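Local coordinates for protein (5-formylfuran-3-yl)methyl phosphate transaminase (Methanococcus jannaschii, PDB 2Z61) that transfers the amino group of alanine to a furancarboxaldehyde phosphate with the help of pyridoxal 5'-phosphate, making the furan precursor of methanofuran, at residues A[224-228]-A[229-233]. Sequence-based numbering, arbitrary orientation.
Sequences YAMTG and WRIGY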
loop_
_atom_site.group_PDB
_atom_site.type_symbol
_atom_site.label_atom_id
_atom_site.label_comp_id
_atom_site.label_asym_id
_atom_site.label_seq_id
_atom_site.Cartn_x
_atom_site.Cartn_y
_atom_site.Cartn_z
ATOM N N TYR A 224 10.560 -6.569 -14.771
ATOM C CA TYR A 224 10.897 -5.281 -15.381
ATOM C C TYR A 224 11.761 -4.357 -14.532
ATOM O O TYR A 224 12.017 -3.209 -14.911
ATOM C CB TYR A 224 9.626 -4.535 -15.775
ATOM C CG TYR A 224 8.751 -5.319 -16.718
ATOM C CD1 TYR A 224 7.873 -6.288 -16.236
ATOM C CD2 TYR A 224 8.835 -5.130 -18.097
ATOM C CE1 TYR A 224 7.106 -7.052 -17.094
ATOM C CE2 TYR A 224 8.069 -5.893 -18.968
ATOM C CZ TYR A 224 7.207 -6.852 -18.456
ATOM O OH TYR A 224 6.445 -7.616 -19.304
ATOM N N ALA A 225 12.208 -4.848 -13.383
ATOM C CA ALA A 225 13.039 -4.048 -12.499
ATOM C C ALA A 225 12.338 -2.744 -12.077
ATOM O O ALA A 225 12.904 -1.649 -12.212
ATOM C CB ALA A 225 14.370 -3.737 -13.184
ATOM N N MET A 226 11.111 -2.869 -11.576
ATOM C CA MET A 226 10.336 -1.714 -11.129
ATOM C C MET A 226 9.970 -1.825 -9.641
ATOM O O MET A 226 8.893 -1.379 -9.222
ATOM C CB MET A 226 9.062 -1.582 -11.974
ATOM C CG MET A 226 9.311 -1.177 -13.429
ATOM S SD MET A 226 7.822 -1.233 -14.459
ATOM C CE MET A 226 6.988 0.294 -14.018
ATOM N N THR A 227 10.873 -2.396 -8.856
ATOM C CA THR A 227 10.628 -2.584 -7.426
ATOM C C THR A 227 10.142 -1.330 -6.703
ATOM O O THR A 227 9.119 -1.353 -6.021
ATOM C CB THR A 227 11.885 -3.107 -6.694
ATOM O OG1 THR A 227 12.963 -2.179 -6.866
ATOM C CG2 THR A 227 12.300 -4.471 -7.245
ATOM N N GLY A 228 10.868 -0.229 -6.859
ATOM C CA GLY A 228 10.483 1.007 -6.191
ATOM C C GLY A 228 9.245 1.710 -6.727
ATOM O O GLY A 228 8.664 2.528 -6.026
ATOM N N TRP A 229 8.839 1.407 -7.961
ATOM C CA TRP A 229 7.655 2.029 -8.546
ATOM C C TRP A 229 6.355 1.537 -7.900
ATOM O O TRP A 229 5.279 2.102 -8.137
ATOM C CB TRP A 229 7.605 1.772 -10.060
ATOM C CG TRP A 229 8.781 2.317 -10.846
ATOM C CD1 TRP A 229 10.090 1.930 -10.741
ATOM C CD2 TRP A 229 8.731 3.256 -11.936
ATOM N NE1 TRP A 229 10.850 2.549 -11.706
ATOM C CE2 TRP A 229 10.045 3.368 -12.453
ATOM C CE3 TRP A 229 7.702 4.010 -12.527
ATOM C CZ2 TRP A 229 10.361 4.203 -13.541
ATOM C CZ3 TRP A 229 8.016 4.843 -13.612
ATOM C CH2 TRP A 229 9.338 4.928 -14.106
ATOM N N ARG A 230 6.458 0.476 -7.098
ATOM C CA ARG A 230 5.314 -0.093 -6.377
ATOM C C ARG A 230 4.069 -0.293 -7.232
ATOM O O ARG A 230 3.087 0.452 -7.123
ATOM C CB ARG A 230 4.944 0.794 -5.176
ATOM C CG ARG A 230 6.103 1.209 -4.280
ATOM C CD ARG A 230 6.510 0.083 -3.368
ATOM N NE ARG A 230 7.147 -0.955 -4.143
ATOM C CZ ARG A 230 6.948 -2.250 -3.975
ATOM N NH1 ARG A 230 6.120 -2.697 -3.038
ATOM N NH2 ARG A 230 7.565 -3.086 -4.784
ATOM N N ILE A 231 4.089 -1.319 -8.068
ATOM C CA ILE A 231 2.943 -1.597 -8.908
ATOM C C ILE A 231 2.890 -3.059 -9.348
ATOM O O ILE A 231 3.818 -3.578 -9.964
ATOM C CB ILE A 231 2.924 -0.647 -10.136
ATOM C CG1 ILE A 231 1.846 -1.107 -11.124
ATOM C CG2 ILE A 231 4.323 -0.571 -10.785
ATOM C CD1 ILE A 231 1.632 -0.138 -12.282
ATOM N N GLY A 232 1.800 -3.721 -8.972
ATOM C CA GLY A 232 1.586 -5.115 -9.326
ATOM C C GLY A 232 0.128 -5.264 -9.733
ATOM O O GLY A 232 -0.550 -4.263 -9.970
ATOM N N TYR A 233 -0.367 -6.492 -9.822
ATOM C CA TYR A 233 -1.753 -6.688 -10.185
ATOM C C TYR A 233 -2.281 -8.054 -9.767
ATOM O O TYR A 233 -1.523 -8.990 -9.547
ATOM C CB TYR A 233 -1.929 -6.467 -11.692
ATOM C CG TYR A 233 -1.153 -7.427 -12.567
ATOM C CD1 TYR A 233 -1.549 -8.757 -12.695
ATOM C CD2 TYR A 233 -0.027 -7.000 -13.284
ATOM C CE1 TYR A 233 -0.853 -9.643 -13.517
ATOM C CE2 TYR A 233 0.679 -7.883 -14.113
ATOM C CZ TYR A 233 0.253 -9.205 -14.225
ATOM O OH TYR A 233 0.901 -10.083 -15.059
HETATM O O HOH W 1 6.458 -2.729 -8.078
#
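Met-226 lies over one face of the Trp-229 indole, its CE 4.0 Å from CD2 near the rim and its SD above the five-membered ring at longer range, a Met-aromatic contact. Met-226 CG stands beside its own backbone N (chi1 -69°), and a bend at chi3 turns the methyl down to the ring; Met-226 CE also meets CG2 of Ile-231 at 4.3 Å. The backbone between Met-226 and Trp-229 makes a tight turn, with Trp-229 N bonded weakly to Met-226 O at 3.1 Å. A water accepts from Ile-231 N at 2.8 Å and donates to Met-226 O. Arg-230, bent at chi2 and chi3, curls back side-on: NE (2.8 Å) and NH2 (2.6 Å) both grip Thr-227 O, which lies only 7° out of the guanidinium plane. NH2 also bonds phosphate oxygen OP2 of the pyridoxal-bearing lysine at position 222. Thr-227 OG1 is itself held by Glu-38 OE2. A leucine in place of Arg-230 would probably leave Thr-227 O without its two side-chain donors and the phosphate short of a charged partner. One guanidinium thus ties the turn before strand 232-235 to the cofactor, and its positive charge probably helps balance the phosphate.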